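Local coordinates for protein succinylglutamate desuccinylase (Vibrio parahaemolyticus, PDB 2BCO) that probably hydrolyses N-succinylglutamate to glutamate and succinate with the help of one bound zinc ion, the last step of the arginine succinyltransferase pathway, at residues 24-27 with 33-36; 12-17 with 37-42; 277-282 with 313-318; 97-102 with 106-111. All blocks are in the same frame, centred on the assembly; numbering follows the deposited sequence.

Contact 1: 24-27 with 33-36; sequences AEQV and QLKL
A24 and L36 grip each other through both of their backbone groups: L36 N reaches A24 O at 2.8 Å and A24 N reaches L36 O at 3.2 Å. Two residues along, Q26 and L34 repeat the exchange, with L34 N to Q26 O at 2.9 Å and almost straight (178°). E25 and K35 form the non-hydrogen-bonded pair in between. There E25 CA comes to 3.2 Å from L34 O as a CA-H...O contact, so that carbonyl, already taken by Q26 N, has a second, weaker neighbour.

Q26 sends CG anti to the backbone N (chi1 175°) and stays extended, which lays its amide alongside L34, Q26 NE2 lying 4.1 Å from L34 CD1. On the other face the side chains of E25 and Q33 cross obliquely with carboxylate and amide planes 15° apart, and E25 OE1 and Q33 OE1, both acceptors, stay 3.5 Å apart. K35 turns its amine away from E25 to the hydroxyl of Y37.

This is a two-stranded antiparallel hairpin at the surface. Strand 33-38 continues the pairing into strand 41-45 on its other side, while L34 and Q26 rest on L5 and on E81 of helix 68-81.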
loop_
_atom_site.group_PDB
_atom_site.type_symbol
_atom_site.label_atom_id
_atom_site.label_comp_id
_atom_site.label_asym_id
_atom_site.label_seq_id
_atom_site.Cartn_x
_atom_site.Cartn_y
_atom_site.Cartn_z
ATOM N N ALA A 24 -23.305 12.438 -0.608
ATOM C CA ALA A 24 -24.509 11.741 -0.184
ATOM C C ALA A 24 -24.177 10.825 0.984
ATOM O O ALA A 24 -23.074 10.287 1.063
ATOM C CB ALA A 24 -25.078 10.934 -1.340
ATOM N N GLU A 25 -25.124 10.667 1.903
ATOM C CA GLU A 25 -24.924 9.797 3.054
ATOM C C GLU A 25 -26.058 8.787 3.105
ATOM O O GLU A 25 -27.054 8.925 2.397
ATOM C CB GLU A 25 -24.887 10.604 4.358
ATOM C CG GLU A 25 -26.230 11.163 4.793
ATOM C CD GLU A 25 -26.318 11.356 6.298
ATOM O OE1 GLU A 25 -26.196 10.354 7.040
ATOM O OE2 GLU A 25 -26.506 12.508 6.742
ATOM N N GLN A 26 -25.907 7.774 3.951
ATOM C CA GLN A 26 -26.914 6.731 4.084
ATOM C C GLN A 26 -26.719 5.903 5.344
ATOM O O GLN A 26 -25.597 5.515 5.679
ATOM C CB GLN A 26 -26.865 5.806 2.874
ATOM C CG GLN A 26 -27.788 4.612 2.968
ATOM C CD GLN A 26 -27.594 3.662 1.810
ATOM O OE1 GLN A 26 -27.667 4.064 0.647
ATOM N NE2 GLN A 26 -27.345 2.395 2.115
ATOM N N VAL A 27 -27.816 5.629 6.040
ATOM C CA VAL A 27 -27.763 4.833 7.254
ATOM C C VAL A 27 -28.379 3.474 6.973
ATOM O O VAL A 27 -29.526 3.381 6.538
ATOM C CB VAL A 27 -28.527 5.512 8.406
ATOM C CG1 VAL A 27 -28.467 4.640 9.654
ATOM C CG2 VAL A 27 -27.926 6.886 8.688
ATOM N N GLN A 33 -23.077 3.458 8.968
ATOM C CA GLN A 33 -23.234 4.684 8.202
ATOM C C GLN A 33 -22.246 4.787 7.035
ATOM O O GLN A 33 -21.048 4.561 7.201
ATOM C CB GLN A 33 -23.071 5.881 9.134
ATOM C CG GLN A 33 -23.364 7.218 8.498
ATOM C CD GLN A 33 -23.267 8.356 9.493
ATOM O OE1 GLN A 33 -23.482 9.514 9.145
ATOM N NE2 GLN A 33 -22.946 8.030 10.743
ATOM N N LEU A 34 -22.770 5.127 5.861
ATOM C CA LEU A 34 -21.971 5.277 4.647
ATOM C C LEU A 34 -22.024 6.729 4.164
ATOM O O LEU A 34 -23.104 7.305 4.033
ATOM C CB LEU A 34 -22.516 4.367 3.545
ATOM C CG LEU A 34 -22.515 2.858 3.787
ATOM C CD1 LEU A 34 -23.268 2.168 2.671
ATOM C CD2 LEU A 34 -21.089 2.349 3.852
ATOM N N LYS A 35 -20.862 7.317 3.895
ATOM C CA LYS A 35 -20.807 8.696 3.424
ATOM C C LYS A 35 -19.909 8.823 2.196
ATOM O O LYS A 35 -18.709 8.557 2.267
ATOM C CB LYS A 35 -20.293 9.618 4.536
ATOM C CG LYS A 35 -21.096 9.545 5.831
ATOM C CD LYS A 35 -20.673 10.620 6.824
ATOM C CE LYS A 35 -19.227 10.437 7.277
ATOM N NZ LYS A 35 -18.796 11.487 8.256
ATOM N N LEU A 36 -20.492 9.219 1.067
ATOM C CA LEU A 36 -19.722 9.393 -0.160
ATOM C C LEU A 36 -19.360 10.868 -0.281
ATOM O O LEU A 36 -20.167 11.676 -0.721
ATOM C CB LEU A 36 -20.535 8.961 -1.385
ATOM C CG LEU A 36 -19.747 8.885 -2.704
ATOM C CD1 LEU A 36 -18.741 7.745 -2.633
ATOM C CD2 LEU A 36 -20.698 8.665 -3.871
#

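Contact 2: 12-17 with 37-42; sequences TDTLDV and YQRGVL
R39 sends CG out anti to its own backbone N (chi1 -179°) and then bends at chi3 (70°), which brings the guanidinium round to the carbonyl of T14 in the last turn of helix 10-15. R39 NH1 donates to T14 O at 3.2 Å. The hydrogen lies off the straight line (141° at H), and the oxygen sits tilted out of the guanidinium plane, although the nitrogen is close to the extension of the C=O bond. R39 CD also comes to 3.2 Å from T14 O, so the oxygen is met by the bend of the arginine as well as by its end. Beyond it, V17 CG2 lies 4.2 Å from R39 NH1, a loose contact from a poorly ordered residue.

T14 turns its methyl to the arginine stem, CG2 to R39 CG at 4.0 Å, and its hydroxyl to G40. One water bridges the remaining step: it donates to T14 OG1 and accepts from G40 N, both at 2.8 Å. The same hydroxyl is bonded to the carbonyl of F10 one helical turn back.

G40 belongs to the type II turn Q38-V41 that joins strands 33-38 and 41-45. Helix 10-15 thus packs against this turn, with P98 of helix 98-102 touching both T14 and R39, and I95 of strand 90-95 against T14.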
loop_
_atom_site.group_PDB
_atom_site.type_symbol
_atom_site.label_atom_id
_atom_site.label_comp_id
_atom_site.label_asym_id
_atom_site.label_seq_id
_atom_site.Cartn_x
_atom_site.Cartn_y
_atom_site.Cartn_z
ATOM N N THR A 12 -17.634 0.697 -10.081
ATOM C CA THR A 12 -18.224 0.996 -11.382
ATOM C C THR A 12 -18.647 2.461 -11.462
ATOM O O THR A 12 -18.369 3.132 -12.452
ATOM C CB THR A 12 -19.435 0.090 -11.677
ATOM O OG1 THR A 12 -18.998 -1.276 -11.745
ATOM C CG2 THR A 12 -20.065 0.466 -13.014
ATOM N N ASP A 13 -19.311 2.962 -10.425
ATOM C CA ASP A 13 -19.721 4.360 -10.433
ATOM C C ASP A 13 -18.486 5.249 -10.521
ATOM O O ASP A 13 -18.461 6.217 -11.282
ATOM C CB ASP A 13 -20.498 4.724 -9.170
ATOM C CG ASP A 13 -21.925 4.206 -9.184
ATOM O OD1 ASP A 13 -22.763 4.796 -8.471
ATOM O OD2 ASP A 13 -22.213 3.212 -9.887
ATOM N N THR A 14 -17.463 4.916 -9.738
ATOM C CA THR A 14 -16.233 5.695 -9.727
ATOM C C THR A 14 -15.635 5.779 -11.125
ATOM O O THR A 14 -15.116 6.824 -11.522
ATOM C CB THR A 14 -15.182 5.082 -8.762
ATOM O OG1 THR A 14 -15.657 5.161 -7.413
ATOM C CG2 THR A 14 -13.874 5.826 -8.855
ATOM N N LEU A 15 -15.716 4.683 -11.871
ATOM C CA LEU A 15 -15.165 4.640 -13.221
ATOM C C LEU A 15 -16.008 5.354 -14.277
ATOM O O LEU A 15 -15.511 5.654 -15.359
ATOM C CB LEU A 15 -14.915 3.184 -13.639
ATOM C CG LEU A 15 -13.474 2.691 -13.408
ATOM C CD1 LEU A 15 -12.930 3.251 -12.104
ATOM C CD2 LEU A 15 -13.428 1.170 -13.402
ATOM N N ASP A 16 -17.269 5.640 -13.959
ATOM C CA ASP A 16 -18.150 6.328 -14.900
ATOM C C ASP A 16 -18.177 7.828 -14.629
ATOM O O ASP A 16 -18.665 8.275 -13.592
ATOM C CB ASP A 16 -19.569 5.757 -14.821
ATOM C CG ASP A 16 -20.525 6.439 -15.786
ATOM O OD1 ASP A 16 -20.102 6.766 -16.915
ATOM O OD2 ASP A 16 -21.703 6.636 -15.424
ATOM N N VAL A 17 -17.659 8.599 -15.576
ATOM C CA VAL A 17 -17.596 10.049 -15.438
ATOM C C VAL A 17 -18.958 10.742 -15.407
ATOM O O VAL A 17 -19.090 11.832 -14.847
ATOM C CB VAL A 17 -16.764 10.672 -16.575
ATOM C CG1 VAL A 17 -16.506 12.144 -16.286
ATOM C CG2 VAL A 17 -15.456 9.919 -16.730
ATOM N N TYR A 37 -18.141 11.216 0.113
ATOM C CA TYR A 37 -17.699 12.602 0.063
ATOM C C TYR A 37 -17.563 13.149 -1.350
ATOM O O TYR A 37 -17.981 14.271 -1.629
ATOM C CB TYR A 37 -16.364 12.753 0.784
ATOM C CG TYR A 37 -16.438 12.560 2.277
ATOM C CD1 TYR A 37 -17.224 13.391 3.072
ATOM C CD2 TYR A 37 -15.683 11.579 2.906
ATOM C CE1 TYR A 37 -17.252 13.246 4.464
ATOM C CE2 TYR A 37 -15.702 11.425 4.291
ATOM C CZ TYR A 37 -16.484 12.261 5.063
ATOM O OH TYR A 37 -16.493 12.113 6.431
ATOM N N GLN A 38 -16.974 12.352 -2.235
ATOM C CA GLN A 38 -16.759 12.745 -3.624
ATOM C C GLN A 38 -16.444 11.466 -4.391
ATOM O O GLN A 38 -16.463 10.381 -3.809
ATOM C CB GLN A 38 -15.576 13.714 -3.712
ATOM C CG GLN A 38 -14.282 13.125 -3.168
ATOM C CD GLN A 38 -13.138 14.117 -3.123
ATOM O OE1 GLN A 38 -13.107 15.011 -2.278
ATOM N NE2 GLN A 38 -12.190 13.966 -4.039
ATOM N N ARG A 39 -16.144 11.582 -5.682
ATOM C CA ARG A 39 -15.840 10.394 -6.475
ATOM C C ARG A 39 -14.682 9.569 -5.903
ATOM O O ARG A 39 -13.568 10.067 -5.736
ATOM C CB ARG A 39 -15.533 10.770 -7.933
ATOM C CG ARG A 39 -15.231 9.559 -8.818
ATOM C CD ARG A 39 -15.294 9.838 -10.326
ATOM N NE ARG A 39 -14.200 10.676 -10.817
ATOM C CZ ARG A 39 -13.612 10.522 -12.005
ATOM N NH1 ARG A 39 -14.003 9.556 -12.833
ATOM N NH2 ARG A 39 -12.636 11.344 -12.374
ATOM N N GLY A 40 -14.970 8.306 -5.593
ATOM C CA GLY A 40 -13.955 7.409 -5.074
ATOM C C GLY A 40 -13.575 7.579 -3.617
ATOM O O GLY A 40 -12.544 7.075 -3.187
ATOM N N VAL A 41 -14.394 8.285 -2.853
ATOM C CA VAL A 41 -14.103 8.495 -1.444
ATOM C C VAL A 41 -15.342 8.082 -0.657
ATOM O O VAL A 41 -16.376 8.740 -0.720
ATOM C CB VAL A 41 -13.755 9.971 -1.178
ATOM C CG1 VAL A 41 -13.396 10.177 0.290
ATOM C CG2 VAL A 41 -12.586 10.388 -2.082
ATOM N N LEU A 42 -15.238 6.976 0.069
ATOM C CA LEU A 42 -16.379 6.474 0.825
ATOM C C LEU A 42 -15.998 6.229 2.274
ATOM O O LEU A 42 -15.080 5.460 2.551
ATOM C CB LEU A 42 -16.868 5.152 0.214
ATOM C CG LEU A 42 -18.336 4.691 0.322
ATOM C CD1 LEU A 42 -18.378 3.168 0.509
ATOM C CD2 LEU A 42 -19.048 5.374 1.477
HETATM O O HOH W 1 -17.405 7.088 -6.389
#

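Contact 3: 277-282 with 313-318; sequences FDDNVE and PNRHVA
D279 and R315 form a salt bridge that is strong at one oxygen and weak at the other. R315 CG stands between the backbone N and the carbonyl carbon (chi1 63°), and the extended chain carries NE to D279. R315 NE donates to D279 OD1 at 2.8 Å along a nearly straight line (168°), using the syn side of the carboxylate, and the oxygen lies practically in the guanidinium plane. The second arm, R315 NH2 to D279 OD2, is weak at 3.4 Å. With the two planes 18° apart, the carboxylate meets the guanidinium edge almost flat, while the side chains cross at about a right angle. NE2 of H316 stands 3.3 Å above the guanidinium plane of R315, offset toward its rim.

Backbone groups are also provided for. N314 OD1 accepts from H316 N at 3.0 Å, closing an Asx turn, and weakly from V317 N. In the other loop the type I turn D278-V281 presents the carbonyls of D279 and V281 to R159 NH1, which bonds to both.

Beside the charged pair the contact is apolar: P313 CG meets V281 CG1 at 4.1 Å, and P313 CB meets F277 CE1 at 4.2 Å.

Two loops of the AstE/AspA barrel-sandwich hybrid domain are clamped here by an ion pair together with a proline-centred apolar patch, with the side chain of P313 about 13 Å from the zinc ion.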
loop_
_atom_site.group_PDB
_atom_site.type_symbol
_atom_site.label_atom_id
_atom_site.label_comp_id
_atom_site.label_asym_id
_atom_site.label_seq_id
_atom_site.Cartn_x
_atom_site.Cartn_y
_atom_site.Cartn_z
ATOM N N PHE A 277 20.828 -8.064 -15.713
ATOM C CA PHE A 277 19.588 -8.826 -15.829
ATOM C C PHE A 277 18.596 -8.110 -16.739
ATOM O O PHE A 277 18.727 -6.913 -16.994
ATOM C CB PHE A 277 18.961 -9.067 -14.440
ATOM C CG PHE A 277 18.920 -7.837 -13.540
ATOM C CD1 PHE A 277 18.054 -6.770 -13.806
ATOM C CD2 PHE A 277 19.766 -7.746 -12.430
ATOM C CE1 PHE A 277 18.024 -5.634 -12.966
ATOM C CE2 PHE A 277 19.745 -6.619 -11.587
ATOM C CZ PHE A 277 18.876 -5.560 -11.862
ATOM N N ASP A 278 17.606 -8.851 -17.226
ATOM C CA ASP A 278 16.586 -8.304 -18.114
ATOM C C ASP A 278 15.585 -7.438 -17.372
ATOM O O ASP A 278 15.511 -7.467 -16.143
ATOM C CB ASP A 278 15.837 -9.437 -18.821
ATOM C CG ASP A 278 16.669 -10.101 -19.896
ATOM O OD1 ASP A 278 16.189 -11.091 -20.490
ATOM O OD2 ASP A 278 17.798 -9.631 -20.150
ATOM N N ASP A 279 14.806 -6.676 -18.133
ATOM C CA ASP A 279 13.804 -5.794 -17.548
ATOM C C ASP A 279 12.705 -6.542 -16.794
ATOM O O ASP A 279 12.063 -5.966 -15.920
ATOM C CB ASP A 279 13.187 -4.901 -18.629
ATOM C CG ASP A 279 14.185 -3.917 -19.201
ATOM O OD1 ASP A 279 15.003 -3.384 -18.421
ATOM O OD2 ASP A 279 14.151 -3.668 -20.427
ATOM N N ASN A 280 12.481 -7.811 -17.128
ATOM C CA ASN A 280 11.466 -8.597 -16.434
ATOM C C ASN A 280 12.064 -9.239 -15.178
ATOM O O ASN A 280 11.551 -10.235 -14.660
ATOM C CB ASN A 280 10.883 -9.678 -17.357
ATOM C CG ASN A 280 11.949 -10.596 -17.938
ATOM O OD1 ASN A 280 13.105 -10.589 -17.507
ATOM N ND2 ASN A 280 11.559 -11.399 -18.919
ATOM N N VAL A 281 13.160 -8.659 -14.702
ATOM C CA VAL A 281 13.839 -9.140 -13.504
ATOM C C VAL A 281 12.852 -9.151 -12.330
ATOM O O VAL A 281 12.131 -8.183 -12.107
ATOM C CB VAL A 281 15.031 -8.225 -13.160
ATOM C CG1 VAL A 281 14.543 -6.794 -12.967
ATOM C CG2 VAL A 281 15.747 -8.731 -11.926
ATOM N N GLU A 282 12.826 -10.244 -11.578
ATOM C CA GLU A 282 11.911 -10.375 -10.447
ATOM C C GLU A 282 12.354 -9.613 -9.203
ATOM O O GLU A 282 13.550 -9.399 -8.984
ATOM C CB GLU A 282 11.739 -11.860 -10.086
ATOM C CG GLU A 282 10.827 -12.643 -11.025
ATOM C CD GLU A 282 10.749 -14.132 -10.685
ATOM O OE1 GLU A 282 10.756 -14.485 -9.486
ATOM O OE2 GLU A 282 10.669 -14.955 -11.626
ATOM N N PRO A 313 13.909 -2.555 -8.937
ATOM C CA PRO A 313 14.986 -2.069 -9.812
ATOM C C PRO A 313 14.405 -1.134 -10.870
ATOM O O PRO A 313 13.315 -1.374 -11.376
ATOM C CB PRO A 313 15.530 -3.347 -10.455
ATOM C CG PRO A 313 15.015 -4.462 -9.577
ATOM C CD PRO A 313 13.654 -3.984 -9.164
ATOM N N ASN A 314 15.131 -0.073 -11.203
ATOM C CA ASN A 314 14.665 0.873 -12.219
ATOM C C ASN A 314 15.860 1.596 -12.835
ATOM O O ASN A 314 16.431 2.496 -12.220
ATOM C CB ASN A 314 13.704 1.891 -11.600
ATOM C CG ASN A 314 12.921 2.664 -12.645
ATOM O OD1 ASN A 314 13.474 3.098 -13.661
ATOM N ND2 ASN A 314 11.630 2.849 -12.396
ATOM N N ARG A 315 16.225 1.196 -14.049
ATOM C CA ARG A 315 17.364 1.781 -14.756
ATOM C C ARG A 315 17.060 3.130 -15.412
ATOM O O ARG A 315 17.975 3.839 -15.832
ATOM C CB ARG A 315 17.861 0.805 -15.822
ATOM C CG ARG A 315 16.850 0.503 -16.931
ATOM C CD ARG A 315 17.285 -0.709 -17.741
ATOM N NE ARG A 315 16.395 -1.004 -18.856
ATOM C CZ ARG A 315 16.318 -0.278 -19.969
ATOM N NH1 ARG A 315 17.082 0.793 -20.121
ATOM N NH2 ARG A 315 15.480 -0.626 -20.932
ATOM N N HIS A 316 15.781 3.484 -15.497
ATOM C CA HIS A 316 15.386 4.745 -16.110
ATOM C C HIS A 316 15.426 5.896 -15.113
ATOM O O HIS A 316 15.351 7.065 -15.492
ATOM C CB HIS A 316 13.990 4.615 -16.708
ATOM C CG HIS A 316 13.862 3.495 -17.691
ATOM N ND1 HIS A 316 13.250 2.297 -17.381
ATOM C CD2 HIS A 316 14.281 3.382 -18.972
ATOM C CE1 HIS A 316 13.297 1.499 -18.430
ATOM N NE2 HIS A 316 13.917 2.130 -19.411
ATOM N N VAL A 317 15.545 5.546 -13.837
ATOM C CA VAL A 317 15.605 6.523 -12.762
ATOM C C VAL A 317 16.582 7.647 -13.092
ATOM O O VAL A 317 17.732 7.400 -13.446
ATOM C CB VAL A 317 16.024 5.838 -11.446
ATOM C CG1 VAL A 317 16.537 6.854 -10.456
ATOM C CG2 VAL A 317 14.837 5.103 -10.862
ATOM N N ALA A 318 16.113 8.884 -12.975
ATOM C CA ALA A 318 16.947 10.041 -13.269
ATOM C C ALA A 318 18.218 10.042 -12.427
ATOM O O ALA A 318 18.299 9.372 -11.398
ATOM C CB ALA A 318 16.160 11.329 -13.030
#

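Contact 4: 97-102 with 106-111; sequences HPESTL and RFLEEN
S100, in the short helix 98-102 that follows H97 at its N-cap position, faces the irregular segment 106-111 across a CA-CA distance of 5.5 Å to F107. L108 does most of the touching: its CG stands anti to its carbonyl carbon (chi1 -60°), and the two methyls divide between neighbours. CD1 fits between the ring of H97, with CE1 3.6 Å away, and the extended chain of E99, whose CD is at 3.4 Å; the leucine and the glutamate cross at about a right angle. CD2 goes to S100, 3.9 Å from its CA.

The serine works in two directions. Its CB lies 3.6 Å above the centre of the H97 ring, covering one face, while OG is pressed to F107 CA at 3.3 Å and bonds to the carbonyl of T105. H97 in turn hands NE2 to E126 OE2, the carboxylate oxygen that also receives L108 N; the other oxygen of E126 takes the backbone N of E109 and E110.

The two segments meet by van der Waals contact, while E126 ties H97 to the N-H groups of L108, E109 and E110 and probably helps hold the loop's shape. That loop leads to the metal site: R106 packs on H63, a zinc ligand, and N111 OD1 accepts a hydrogen bond from H63 NE2, a second-shell link that probably steadies the ligand.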
loop_
_atom_site.group_PDB
_atom_site.type_symbol
_atom_site.label_atom_id
_atom_site.label_comp_id
_atom_site.label_asym_id
_atom_site.label_seq_id
_atom_site.Cartn_x
_atom_site.Cartn_y
_atom_site.Cartn_z
ATOM N N HIS A 97 -7.279 8.290 -8.258
ATOM C CA HIS A 97 -6.977 8.277 -9.692
ATOM C C HIS A 97 -7.792 7.413 -10.664
ATOM O O HIS A 97 -7.223 6.675 -11.472
ATOM C CB HIS A 97 -5.512 7.919 -9.873
ATOM C CG HIS A 97 -4.823 8.752 -10.891
ATOM N ND1 HIS A 97 -5.504 9.618 -11.725
ATOM C CD2 HIS A 97 -3.513 8.885 -11.208
ATOM C CE1 HIS A 97 -4.648 10.244 -12.500
ATOM N NE2 HIS A 97 -3.427 9.818 -12.206
ATOM N N PRO A 98 -9.124 7.509 -10.631
ATOM C CA PRO A 98 -9.910 6.691 -11.558
ATOM C C PRO A 98 -9.637 6.993 -13.043
ATOM O O PRO A 98 -9.839 6.143 -13.910
ATOM C CB PRO A 98 -11.349 6.999 -11.151
ATOM C CG PRO A 98 -11.252 8.404 -10.623
ATOM C CD PRO A 98 -9.998 8.347 -9.796
ATOM N N GLU A 99 -9.164 8.194 -13.341
ATOM C CA GLU A 99 -8.897 8.530 -14.727
ATOM C C GLU A 99 -7.788 7.650 -15.292
ATOM O O GLU A 99 -7.830 7.260 -16.456
ATOM C CB GLU A 99 -8.523 10.008 -14.868
ATOM C CG GLU A 99 -8.314 10.445 -16.307
ATOM C CD GLU A 99 -8.105 11.944 -16.442
ATOM O OE1 GLU A 99 -7.876 12.410 -17.579
ATOM O OE2 GLU A 99 -8.172 12.657 -15.418
ATOM N N SER A 100 -6.803 7.322 -14.461
ATOM C CA SER A 100 -5.693 6.488 -14.905
ATOM C C SER A 100 -6.101 5.012 -15.006
ATOM O O SER A 100 -5.509 4.246 -15.764
ATOM C CB SER A 100 -4.503 6.647 -13.954
ATOM O OG SER A 100 -3.348 6.022 -14.486
ATOM N N THR A 101 -7.110 4.617 -14.237
ATOM C CA THR A 101 -7.587 3.244 -14.282
ATOM C C THR A 101 -8.303 3.057 -15.619
ATOM O O THR A 101 -8.351 1.955 -16.163
ATOM C CB THR A 101 -8.567 2.951 -13.129
ATOM O OG1 THR A 101 -7.923 3.213 -11.882
ATOM C CG2 THR A 101 -9.012 1.500 -13.155
ATOM N N LEU A 102 -8.844 4.149 -16.154
ATOM C CA LEU A 102 -9.539 4.107 -17.439
ATOM C C LEU A 102 -8.539 4.041 -18.594
ATOM O O LEU A 102 -8.758 3.341 -19.580
ATOM C CB LEU A 102 -10.440 5.334 -17.593
ATOM C CG LEU A 102 -11.666 5.371 -16.674
ATOM C CD1 LEU A 102 -12.270 6.757 -16.696
ATOM C CD2 LEU A 102 -12.688 4.320 -17.118
ATOM N N ARG A 106 -0.252 3.256 -15.394
ATOM C CA ARG A 106 0.233 3.443 -14.038
ATOM C C ARG A 106 -0.153 4.841 -13.571
ATOM O O ARG A 106 -0.646 5.033 -12.450
ATOM C CB ARG A 106 1.755 3.265 -14.007
ATOM C CG ARG A 106 2.294 2.985 -12.632
ATOM C CD ARG A 106 3.802 2.763 -12.620
ATOM N NE ARG A 106 4.192 2.130 -11.364
ATOM C CZ ARG A 106 5.392 2.232 -10.805
ATOM N NH1 ARG A 106 6.345 2.948 -11.388
ATOM N NH2 ARG A 106 5.635 1.625 -9.650
ATOM N N PHE A 107 0.065 5.809 -14.451
ATOM C CA PHE A 107 -0.252 7.200 -14.180
ATOM C C PHE A 107 -0.490 7.937 -15.496
ATOM O O PHE A 107 -0.334 7.358 -16.576
ATOM C CB PHE A 107 0.891 7.852 -13.405
ATOM C CG PHE A 107 2.233 7.758 -14.093
ATOM C CD1 PHE A 107 2.534 8.563 -15.190
ATOM C CD2 PHE A 107 3.208 6.887 -13.620
ATOM C CE1 PHE A 107 3.799 8.508 -15.805
ATOM C CE2 PHE A 107 4.475 6.819 -14.220
ATOM C CZ PHE A 107 4.771 7.633 -15.314
ATOM N N LEU A 108 -0.879 9.204 -15.414
ATOM C CA LEU A 108 -1.131 9.982 -16.617
ATOM C C LEU A 108 0.063 10.877 -16.909
ATOM O O LEU A 108 0.650 10.807 -17.991
ATOM C CB LEU A 108 -2.396 10.814 -16.447
ATOM C CG LEU A 108 -3.659 9.981 -16.190
ATOM C CD1 LEU A 108 -4.845 10.914 -16.042
ATOM C CD2 LEU A 108 -3.895 8.999 -17.339
ATOM N N GLU A 109 0.432 11.713 -15.947
ATOM C CA GLU A 109 1.577 12.577 -16.143
ATOM C C GLU A 109 2.762 12.155 -15.275
ATOM O O GLU A 109 3.875 12.026 -15.774
ATOM C CB GLU A 109 1.174 14.031 -15.891
ATOM C CG GLU A 109 0.125 14.506 -16.891
ATOM C CD GLU A 109 -0.390 15.911 -16.630
ATOM O OE1 GLU A 109 -1.234 16.373 -17.429
ATOM O OE2 GLU A 109 0.034 16.547 -15.638
ATOM N N GLU A 110 2.526 11.906 -13.991
ATOM C CA GLU A 110 3.615 11.506 -13.099
ATOM C C GLU A 110 3.156 10.489 -12.040
ATOM O O GLU A 110 1.993 10.477 -11.655
ATOM C CB GLU A 110 4.181 12.746 -12.410
ATOM C CG GLU A 110 5.665 12.684 -12.144
ATOM C CD GLU A 110 6.122 13.770 -11.193
ATOM O OE1 GLU A 110 5.620 14.899 -11.323
ATOM O OE2 GLU A 110 6.983 13.496 -10.326
ATOM N N ASN A 111 4.076 9.645 -11.584
ATOM C CA ASN A 111 3.791 8.623 -10.568
ATOM C C ASN A 111 3.189 9.295 -9.332
ATOM O O ASN A 111 3.871 10.024 -8.622
ATOM C CB ASN A 111 5.090 7.910 -10.172
ATOM C CG ASN A 111 4.870 6.735 -9.206
ATOM O OD1 ASN A 111 3.824 6.600 -8.574
ATOM N ND2 ASN A 111 5.876 5.894 -9.091
#

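How the contacts relate
Along the chain contact 1 is nested inside the loop closed by contact 2; contact 4 follows and contact 3 comes last. Contacts 1 and 2 share strand 33-38, with centres 13 Å apart; L36 packs on V41, and L42 on L34, K35 and L36. Contact 2 in turn touches contact 4, their centres 15 Å apart, where P98 and L102 lie against T14, L15 and R39. These three make a continuous run from the edge hairpin to the loop beside the zinc. Contact 3 belongs to the hybrid domain, 44 Å from contact 1 between centres, yet its nearest atoms come within about 5 Å of contact 4, so loops of both domains draw close near the metal site.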